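Dihydroorotase (Saccharomyces cerevisiae S288C, PDB 6L0A) catalyses the reversible interconversion of N-carbamoyl-L-aspartate and (S)-dihydroorotate, the third step of de novo pyrimidine synthesis, with two zinc ions per subunit. Local coordinates at residues 37-42 with 71-76; 226-231 with 271-276; 286-291 with 298-303. All coordinates share one frame; numbering follows the deposited sequence.

Contact 1: residues 37-42 with 71-76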
loop_
_atom_site.group_PDB
_atom_site.type_symbol
_atom_site.label_atom_id
_atom_site.label_comp_id
_atom_site.label_asym_id
_atom_site.label_seq_id
_atom_site.Cartn_x
_atom_site.Cartn_y
_atom_site.Cartn_z
ATOM N N ILE C 37 0.227 -31.699 -7.458
ATOM C CA ILE C 37 1.653 -31.490 -7.685
ATOM C C ILE C 37 2.010 -30.094 -7.175
ATOM O O ILE C 37 1.349 -29.121 -7.544
ATOM C CB ILE C 37 2.007 -31.607 -9.178
ATOM C CG1 ILE C 37 1.636 -32.988 -9.731
ATOM C CG2 ILE C 37 3.491 -31.319 -9.407
ATOM C CD1 ILE C 37 1.324 -32.963 -11.225
ATOM N N ALA C 38 3.053 -30.001 -6.351
ATOM C CA ALA C 38 3.494 -28.734 -5.766
ATOM C C ALA C 38 4.979 -28.509 -6.030
ATOM O O ALA C 38 5.796 -29.400 -5.783
ATOM C CB ALA C 38 3.239 -28.716 -4.255
ATOM N N TYR C 39 5.331 -27.313 -6.500
ATOM C CA TYR C 39 6.726 -26.906 -6.623
ATOM C C TYR C 39 7.083 -26.082 -5.393
ATOM O O TYR C 39 6.518 -25.001 -5.192
ATOM C CB TYR C 39 6.949 -26.098 -7.894
ATOM C CG TYR C 39 8.399 -25.737 -8.175
ATOM C CD1 TYR C 39 9.344 -26.718 -8.420
ATOM C CD2 TYR C 39 8.804 -24.407 -8.229
ATOM C CE1 TYR C 39 10.678 -26.388 -8.704
ATOM C CE2 TYR C 39 10.130 -24.062 -8.508
ATOM C CZ TYR C 39 11.058 -25.068 -8.748
ATOM O OH TYR C 39 12.371 -24.754 -9.043
ATOM N N ILE C 40 8.010 -26.589 -4.584
ATOM C CA ILE C 40 8.254 -26.106 -3.224
ATOM C C ILE C 40 9.372 -25.072 -3.232
ATOM O O ILE C 40 10.504 -25.364 -3.635
ATOM C CB ILE C 40 8.610 -27.268 -2.282
ATOM C CG1 ILE C 40 7.471 -28.289 -2.257
ATOM C CG2 ILE C 40 8.951 -26.769 -0.880
ATOM C CD1 ILE C 40 6.167 -27.752 -1.609
ATOM N N MET C 41 9.079 -23.882 -2.728
ATOM C CA MET C 41 10.065 -22.811 -2.779
ATOM C C MET C 41 11.093 -22.956 -1.654
ATOM O O MET C 41 10.826 -23.587 -0.626
ATOM C CB MET C 41 9.356 -21.464 -2.712
ATOM C CG MET C 41 8.605 -21.130 -4.025
ATOM S SD MET C 41 9.736 -21.039 -5.420
ATOM C CE MET C 41 8.671 -21.111 -6.868
ATOM N N PRO C 42 12.288 -22.361 -1.821
ATOM C CA PRO C 42 13.408 -22.699 -0.930
ATOM C C PRO C 42 13.843 -21.615 0.055
ATOM O O PRO C 42 14.942 -21.702 0.616
ATOM C CB PRO C 42 14.532 -22.975 -1.930
ATOM C CG PRO C 42 14.316 -21.911 -2.961
ATOM C CD PRO C 42 12.782 -21.751 -3.070
ATOM N N LEU C 71 7.922 -31.279 -6.109
ATOM C CA LEU C 71 9.055 -30.878 -6.936
ATOM C C LEU C 71 9.829 -29.812 -6.170
ATOM O O LEU C 71 9.229 -28.860 -5.671
ATOM C CB LEU C 71 8.587 -30.335 -8.279
ATOM C CG LEU C 71 7.616 -31.204 -9.085
ATOM C CD1 LEU C 71 7.165 -30.462 -10.348
ATOM C CD2 LEU C 71 8.245 -32.564 -9.419
ATOM N N MET C 72 11.143 -29.975 -6.076
ATOM C CA MET C 72 11.953 -29.228 -5.123
ATOM C C MET C 72 12.865 -28.240 -5.841
ATOM O O MET C 72 13.120 -28.366 -7.042
ATOM C CB MET C 72 12.789 -30.179 -4.267
ATOM C CG MET C 72 11.977 -31.300 -3.600
ATOM S SD MET C 72 10.691 -30.715 -2.459
ATOM C CE MET C 72 11.671 -29.932 -1.175
ATOM N N SER C 73 13.374 -27.262 -5.088
ATOM C CA SER C 73 14.243 -26.248 -5.667
ATOM C C SER C 73 15.383 -25.893 -4.717
ATOM O O SER C 73 15.316 -26.095 -3.501
ATOM C CB SER C 73 13.475 -24.956 -5.999
ATOM O OG SER C 73 12.895 -24.424 -4.812
ATOM N N PHE C 74 16.441 -25.354 -5.316
ATOM C CA PHE C 74 17.486 -24.639 -4.604
ATOM C C PHE C 74 17.208 -23.136 -4.630
ATOM O O PHE C 74 16.568 -22.608 -5.543
ATOM C CB PHE C 74 18.863 -24.885 -5.244
ATOM C CG PHE C 74 19.531 -26.176 -4.827
ATOM C CD1 PHE C 74 19.242 -26.779 -3.609
ATOM C CD2 PHE C 74 20.485 -26.752 -5.649
ATOM C CE1 PHE C 74 19.888 -27.959 -3.226
ATOM C CE2 PHE C 74 21.128 -27.928 -5.290
ATOM C CZ PHE C 74 20.835 -28.534 -4.077
ATOM N N TYR C 75 17.739 -22.451 -3.628
ATOM C CA TYR C 75 17.740 -20.994 -3.546
ATOM C C TYR C 75 19.008 -20.469 -4.212
ATOM O O TYR C 75 20.103 -20.967 -3.938
ATOM C CB TYR C 75 17.687 -20.634 -2.065
ATOM C CG TYR C 75 17.620 -19.203 -1.607
ATOM C CD1 TYR C 75 18.742 -18.379 -1.640
ATOM C CD2 TYR C 75 16.454 -18.708 -1.034
ATOM C CE1 TYR C 75 18.680 -17.077 -1.148
ATOM C CE2 TYR C 75 16.385 -17.417 -0.539
ATOM C CZ TYR C 75 17.495 -16.608 -0.604
ATOM O OH TYR C 75 17.420 -15.329 -0.103
ATOM N N LEU C 76 18.872 -19.481 -5.096
ATOM C CA LEU C 76 20.049 -18.979 -5.815
ATOM C C LEU C 76 20.894 -18.142 -4.858
ATOM O O LEU C 76 20.561 -16.995 -4.550
ATOM C CB LEU C 76 19.636 -18.178 -7.048
ATOM C CG LEU C 76 20.792 -17.779 -7.996
ATOM C CD1 LEU C 76 21.425 -19.013 -8.591
ATOM C CD2 LEU C 76 20.321 -16.862 -9.121
HETATM O O HOH W 1 12.799 -26.762 -2.251
#

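Contact 2: residues 226-231 with 271-276. With LMR ((2S)-2-hydroxybutanedioic acid), chain M.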
loop_
_atom_site.group_PDB
_atom_site.type_symbol
_atom_site.label_atom_id
_atom_site.label_comp_id
_atom_site.label_asym_id
_atom_site.label_seq_id
_atom_site.Cartn_x
_atom_site.Cartn_y
_atom_site.Cartn_z
ATOM N N VAL C 226 -3.159 -8.067 5.546
ATOM C CA VAL C 226 -3.388 -9.453 5.152
ATOM C C VAL C 226 -3.333 -9.618 3.635
ATOM O O VAL C 226 -2.997 -10.699 3.140
ATOM C CB VAL C 226 -4.730 -9.954 5.748
ATOM C CG1 VAL C 226 -5.912 -9.188 5.172
ATOM C CG2 VAL C 226 -4.894 -11.457 5.545
ATOM N N ASN C 227 -3.591 -8.553 2.877
ATOM C CA ASN C 227 -3.513 -8.610 1.424
ATOM C C ASN C 227 -2.181 -8.102 0.873
ATOM O O ASN C 227 -2.038 -8.021 -0.343
ATOM C CB ASN C 227 -4.665 -7.815 0.803
ATOM C CG ASN C 227 -6.007 -8.498 0.990
ATOM O OD1 ASN C 227 -6.080 -9.731 1.051
ATOM N ND2 ASN C 227 -7.073 -7.704 1.098
ATOM N N PHE C 228 -1.224 -7.742 1.725
ATOM C CA PHE C 228 0.070 -7.247 1.260
ATOM C C PHE C 228 0.962 -8.432 0.904
ATOM O O PHE C 228 1.172 -9.309 1.742
ATOM C CB PHE C 228 0.721 -6.385 2.348
ATOM C CG PHE C 228 2.147 -6.002 2.073
ATOM C CD1 PHE C 228 2.465 -5.168 1.005
ATOM C CD2 PHE C 228 3.181 -6.456 2.897
ATOM C CE1 PHE C 228 3.786 -4.804 0.750
ATOM C CE2 PHE C 228 4.513 -6.088 2.642
ATOM C CZ PHE C 228 4.812 -5.269 1.566
ATOM N N CYS C 229 1.491 -8.463 -0.319
ATOM C CA CYS C 229 2.478 -9.462 -0.682
ATOM C C CYS C 229 3.441 -8.819 -1.673
ATOM O O CYS C 229 3.264 -7.673 -2.071
ATOM C CB CYS C 229 1.791 -10.671 -1.322
ATOM S SG CYS C 229 0.929 -10.082 -2.845
ATOM N N LYS C 230 4.471 -9.563 -2.077
ATOM C CA LYS C 230 5.356 -9.093 -3.129
ATOM C C LYS C 230 5.285 -10.052 -4.313
ATOM O O LYS C 230 5.150 -11.264 -4.110
ATOM C CB LYS C 230 6.822 -8.977 -2.626
ATOM C CG LYS C 230 7.025 -8.016 -1.427
ATOM C CD LYS C 230 6.596 -6.587 -1.743
ATOM C CE LYS C 230 7.544 -5.928 -2.709
ATOM N NZ LYS C 230 8.828 -5.438 -2.042
ATOM N N PRO C 231 5.263 -9.549 -5.564
ATOM C CA PRO C 231 5.113 -8.131 -5.900
ATOM C C PRO C 231 3.731 -7.665 -5.477
ATOM O O PRO C 231 2.799 -8.495 -5.388
ATOM C CB PRO C 231 5.283 -8.082 -7.427
ATOM C CG PRO C 231 5.696 -9.498 -7.852
ATOM C CD PRO C 231 5.215 -10.408 -6.759
ATOM N N GLU C 271 4.999 -1.745 11.623
ATOM C CA GLU C 271 6.049 -1.663 10.626
ATOM C C GLU C 271 6.582 -3.062 10.376
ATOM O O GLU C 271 6.519 -3.931 11.253
ATOM C CB GLU C 271 7.184 -0.721 11.049
ATOM C CG GLU C 271 7.910 -1.151 12.303
ATOM C CD GLU C 271 8.848 -0.082 12.826
ATOM O OE1 GLU C 271 9.131 0.879 12.077
ATOM O OE2 GLU C 271 9.299 -0.198 13.987
ATOM N N GLY C 272 7.102 -3.273 9.171
ATOM C CA GLY C 272 7.657 -4.583 8.848
ATOM C C GLY C 272 6.634 -5.698 8.758
ATOM O O GLY C 272 6.915 -6.831 9.179
ATOM N N VAL C 273 5.444 -5.397 8.233
ATOM C CA VAL C 273 4.449 -6.421 7.935
ATOM C C VAL C 273 5.046 -7.433 6.967
ATOM O O VAL C 273 5.594 -7.060 5.925
ATOM C CB VAL C 273 3.188 -5.772 7.346
ATOM C CG1 VAL C 273 2.284 -6.828 6.698
ATOM C CG2 VAL C 273 2.429 -4.999 8.417
ATOM N N CYS C 274 4.959 -8.723 7.312
ATOM C CA CYS C 274 5.456 -9.767 6.416
ATOM C C CYS C 274 4.650 -9.799 5.124
ATOM O O CYS C 274 3.422 -9.701 5.143
ATOM C CB CYS C 274 5.372 -11.127 7.092
ATOM S SG CYS C 274 6.471 -11.260 8.480
ATOM N N ALA C 275 5.343 -9.965 4.001
ATOM C CA ALA C 275 4.684 -10.060 2.702
ATOM C C ALA C 275 4.211 -11.484 2.446
ATOM O O ALA C 275 4.972 -12.441 2.640
ATOM C CB ALA C 275 5.637 -9.633 1.593
ATOM N N GLY C 276 2.965 -11.618 1.995
ATOM C CA GLY C 276 2.457 -12.916 1.591
ATOM C C GLY C 276 0.985 -13.132 1.857
ATOM O O GLY C 276 0.453 -12.731 2.903
HETATM C C1 LMR M . 7.223 -13.956 -1.912
HETATM O O1A LMR M . 6.943 -14.821 -2.785
HETATM O O1B LMR M . 7.637 -12.854 -2.328
HETATM C C2 LMR M . 7.085 -14.209 -0.393
HETATM O O2 LMR M . 6.159 -13.385 0.288
HETATM C C3 LMR M . 6.506 -15.561 -0.143
HETATM C C4 LMR M . 7.009 -15.804 1.261
HETATM O O4A LMR M . 6.593 -15.132 2.267
HETATM O O4B LMR M . 7.867 -16.695 1.324
#

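Contact 3: residues 286-291 with 298-303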
loop_
_atom_site.group_PDB
_atom_site.type_symbol
_atom_site.label_atom_id
_atom_site.label_comp_id
_atom_site.label_asym_id
_atom_site.label_seq_id
_atom_site.Cartn_x
_atom_site.Cartn_y
_atom_site.Cartn_z
ATOM N N TYR C 286 -10.484 -20.879 -5.584
ATOM C CA TYR C 286 -10.257 -19.467 -5.908
ATOM C C TYR C 286 -10.160 -19.266 -7.411
ATOM O O TYR C 286 -10.771 -18.352 -7.980
ATOM C CB TYR C 286 -8.965 -18.940 -5.260
ATOM C CG TYR C 286 -8.922 -18.829 -3.757
ATOM C CD1 TYR C 286 -9.887 -18.109 -3.056
ATOM C CD2 TYR C 286 -7.887 -19.409 -3.040
ATOM C CE1 TYR C 286 -9.828 -18.003 -1.682
ATOM C CE2 TYR C 286 -7.810 -19.306 -1.667
ATOM C CZ TYR C 286 -8.791 -18.599 -0.991
ATOM O OH TYR C 286 -8.711 -18.507 0.365
ATOM N N ILE C 287 -9.344 -20.088 -8.072
ATOM C CA ILE C 287 -9.135 -19.931 -9.504
ATOM C C ILE C 287 -10.430 -20.202 -10.264
ATOM O O ILE C 287 -10.747 -19.527 -11.251
ATOM C CB ILE C 287 -7.996 -20.855 -9.965
ATOM C CG1 ILE C 287 -6.701 -20.504 -9.218
ATOM C CG2 ILE C 287 -7.805 -20.738 -11.456
ATOM C CD1 ILE C 287 -6.201 -19.100 -9.518
ATOM N N ALA C 288 -11.188 -21.202 -9.818
ATOM C CA ALA C 288 -12.453 -21.526 -10.463
ATOM C C ALA C 288 -13.410 -20.345 -10.403
ATOM O O ALA C 288 -14.161 -20.092 -11.352
ATOM C CB ALA C 288 -13.070 -22.755 -9.803
ATOM N N GLN C 289 -13.374 -19.589 -9.305
ATOM C CA GLN C 289 -14.198 -18.389 -9.209
ATOM C C GLN C 289 -13.919 -17.444 -10.368
ATOM O O GLN C 289 -14.846 -16.910 -10.994
ATOM C CB GLN C 289 -13.949 -17.695 -7.869
ATOM C CG GLN C 289 -15.043 -16.711 -7.463
ATOM C CD GLN C 289 -16.394 -17.384 -7.363
ATOM O OE1 GLN C 289 -16.528 -18.447 -6.748
ATOM N NE2 GLN C 289 -17.410 -16.769 -7.967
ATOM N N VAL C 290 -12.640 -17.238 -10.680
ATOM C CA VAL C 290 -12.257 -16.312 -11.741
ATOM C C VAL C 290 -12.690 -16.839 -13.100
ATOM O O VAL C 290 -13.248 -16.101 -13.924
ATOM C CB VAL C 290 -10.741 -16.063 -11.697
ATOM C CG1 VAL C 290 -10.316 -15.153 -12.854
ATOM C CG2 VAL C 290 -10.366 -15.483 -10.346
ATOM N N PHE C 291 -12.430 -18.121 -13.365
ATOM C CA PHE C 291 -12.754 -18.663 -14.678
ATOM C C PHE C 291 -14.263 -18.719 -14.903
ATOM O O PHE C 291 -14.726 -18.518 -16.029
ATOM C CB PHE C 291 -12.123 -20.045 -14.837
ATOM C CG PHE C 291 -10.657 -20.005 -15.212
ATOM C CD1 PHE C 291 -9.702 -19.576 -14.299
ATOM C CD2 PHE C 291 -10.241 -20.398 -16.474
ATOM C CE1 PHE C 291 -8.356 -19.550 -14.639
ATOM C CE2 PHE C 291 -8.897 -20.369 -16.826
ATOM C CZ PHE C 291 -7.951 -19.941 -15.898
ATOM N N GLU C 298 -13.877 -23.713 -19.616
ATOM C CA GLU C 298 -13.252 -24.686 -20.503
ATOM C C GLU C 298 -11.734 -24.544 -20.539
ATOM O O GLU C 298 -11.048 -25.490 -20.935
ATOM C CB GLU C 298 -13.824 -24.562 -21.919
ATOM C CG GLU C 298 -13.180 -23.477 -22.780
ATOM C CD GLU C 298 -13.926 -22.150 -22.711
ATOM O OE1 GLU C 298 -14.673 -21.928 -21.728
ATOM O OE2 GLU C 298 -13.764 -21.327 -23.640
ATOM N N ASN C 299 -11.194 -23.388 -20.143
ATOM C CA ASN C 299 -9.750 -23.177 -20.139
ATOM C C ASN C 299 -9.119 -23.445 -18.779
ATOM O O ASN C 299 -7.899 -23.295 -18.637
ATOM C CB ASN C 299 -9.420 -21.750 -20.606
ATOM C CG ASN C 299 -9.451 -21.614 -22.124
ATOM O OD1 ASN C 299 -9.606 -22.608 -22.836
ATOM N ND2 ASN C 299 -9.311 -20.383 -22.625
ATOM N N LEU C 300 -9.912 -23.870 -17.793
ATOM C CA LEU C 300 -9.397 -24.035 -16.441
ATOM C C LEU C 300 -8.389 -25.170 -16.366
ATOM O O LEU C 300 -7.327 -25.020 -15.750
ATOM C CB LEU C 300 -10.541 -24.283 -15.462
ATOM C CG LEU C 300 -10.116 -24.446 -14.006
ATOM C CD1 LEU C 300 -9.482 -23.142 -13.502
ATOM C CD2 LEU C 300 -11.278 -24.856 -13.111
ATOM N N LYS C 301 -8.694 -26.311 -16.994
ATOM C CA LYS C 301 -7.804 -27.462 -16.885
ATOM C C LYS C 301 -6.420 -27.145 -17.435
ATOM O O LYS C 301 -5.409 -27.610 -16.901
ATOM C CB LYS C 301 -8.405 -28.671 -17.604
ATOM C CG LYS C 301 -7.478 -29.881 -17.617
ATOM C CD LYS C 301 -8.253 -31.187 -17.590
ATOM C CE LYS C 301 -7.314 -32.368 -17.363
ATOM N NZ LYS C 301 -6.314 -32.447 -18.467
ATOM N N GLY C 302 -6.351 -26.359 -18.505
ATOM C CA GLY C 302 -5.051 -25.974 -19.024
ATOM C C GLY C 302 -4.267 -25.140 -18.029
ATOM O O GLY C 302 -3.077 -25.378 -17.807
ATOM N N PHE C 303 -4.943 -24.194 -17.372
ATOM C CA PHE C 303 -4.250 -23.241 -16.508
ATOM C C PHE C 303 -3.764 -23.895 -15.218
ATOM O O PHE C 303 -2.685 -23.550 -14.723
ATOM C CB PHE C 303 -5.164 -22.054 -16.199
ATOM C CG PHE C 303 -4.547 -21.041 -15.268
ATOM C CD1 PHE C 303 -3.542 -20.197 -15.711
ATOM C CD2 PHE C 303 -4.976 -20.936 -13.964
ATOM C CE1 PHE C 303 -2.956 -19.266 -14.846
ATOM C CE2 PHE C 303 -4.411 -20.002 -13.096
ATOM C CZ PHE C 303 -3.398 -19.172 -13.545
#

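Contact 1: residues 37-42 with 71-76
Y39 and L71 sit next to each other on two parallel strands, their side chains on the same face of the sheet. Two backbone bonds bracket Y39: L71 N gives its hydrogen to A38 O at 2.9 Å, nearly straight at 176°, and I40 N gives its own to L71 O at 2.8 Å.

From CB outward, Y39 runs past L71 and M72 to S73. CG lies anti to the backbone N and beside the carbonyl carbon (chi1 -175°). CD1 comes 3.7 Å from L71 CB, which sits in the ring plane at its edge. CE1 passes 3.6 Å from M72 O. CZ and then OH reach S73, with OH in van der Waals contact with S73 CB at 3.2 Å. The hydrogen bond of the hydroxyl is with N135 OD1, which anchors the tip.

Back toward the strand start, L71 CD1 touches I37 CG2 at 3.9 Å. The strand pairing then gives way to side-chain bonding. S73 OG, held between N and the carbonyl carbon (chi1 60°), donates to I40 O at 2.8 Å in the carbonyl plane. The same I40 O receives a hydrogen from a water that in turn accepts from S73 N, so one buried carbonyl is gripped twice where the strand ends. Further on, P42 CG packs 3.7 Å from Y75 CB.

The sulphur of M72, SD, rests against CB and CG1 of I40, the two chains running alongside in the same direction, and both pack against helix 51-64, while M41 turns from the pair toward H14 and H16. A strand, a covering helix and a parallel neighbouring strand make this the beta-alpha-beta crossover of the TIM-barrel fold, with the ends of its strands leading to the metal site.

Contact 2: residues 226-231 with 271-276
F228 and G276 share the one hydrogen bond between 226-231 and 271-276: G276 N donates to F228 O at 2.9 Å, almost straight at 177°, arriving in the carbonyl plane on a lone pair. The backbone of G276 (phi 147°) is one that a side chain would jam against the preceding carbonyl.

The apolar contacts centre on A275 and F228. F228 CG is anti to its backbone N (chi1 171°). Further along the ring, CE2 reaches A275 CB at 3.9 Å and CD2 reaches V273 CG1 at 3.9 Å. The same methyl, A275 CB, also meets K230 CG at 3.7 Å, while the bent lysine chain carries NZ away to V104 O.

Carbonyls also crowd the aromatic edge: V273 O lies 3.6 Å from F228 CE2, near the ring plane, with C274 O beside it. Across the dimer, G272 N bonds to N224 OD1 of the second subunit, and V273 packs on P225 of that subunit.

Toward the ligand, A275 O stands 2.8 Å from malate O2; H262 NE2 is hydrogen-bonded to the same carbonyl oxygen. Together K230, A275 and G276 line part of the malate pocket at the dihydroorotase active site.

Contact 3: residues 286-291 with 298-303
F291 and L300 meet where helix 283-293 packs on helix 300-312, two successive helices joined by a short connection that follow strand 253-255 of the TIM barrel. The contact is apolar and made mostly by side chains, with backbone atoms of N299 and L300 also against the F291 ring, which is its centre. L300 CD1 lies over one face of that ring, 3.8 Å from the centroid and 16° off the normal, a CH-pi contact displaced toward the rim. The ring tip pushes into the second helix: F291 CZ is 3.5 Å from F303 CB. The two phenyl planes are inclined at 37° with centroids 5.5 Å apart, an oblique pairing.

I287, one turn earlier on the same side of its helix, completes this first shell. Its CG2, anti to the backbone N, touches L300 CD1 at 3.6 Å and comes near the plane of F303 at the ring edge, 3.8 Å from CD2. The same methyl, CD1 of L300, thus touches both an isoleucine branch and an aromatic face. The other, CD2, approaches A288 CB.

Further out, F255 of strand 253-255 packs against both I287 and F303, and the backbone of F303 is hydrogen-bonded to that same residue, tying the helix to the barrel strand. L327 of strand 324-328 packs against A288 and L300, joining the helix pair to the antiparallel sheet. V247 touches F291, and its carbonyl takes a hydrogen bond from N299 ND2. That bond ties the side chain of N299, just before helix 300-312, to V247; N299 O lies 3.6 Å from F291 CE2 and accepts a weak 3.3 Å hydrogen bond from F303 N.

How the contacts relate
The three contacts follow one another along the chain and touch nowhere: nearest atoms are about 10 Å apart between contacts 1 and 2 and between 1 and 3, and about 9 Å between 2 and 3. Contacts 1 and 2 both border the active site. In contact 1 the M41 side chain is about 4 Å from a zinc ion and about 6 Å from malate, whereas contact 2 touches malate directly and brings the K230 side chain to about 6 Å from a zinc ion. Contact 3 stands further back, its F303 side chain about 10 Å from those of H14 and H180, and lies across the chain's centre from contact 1, their centres 24 Å apart.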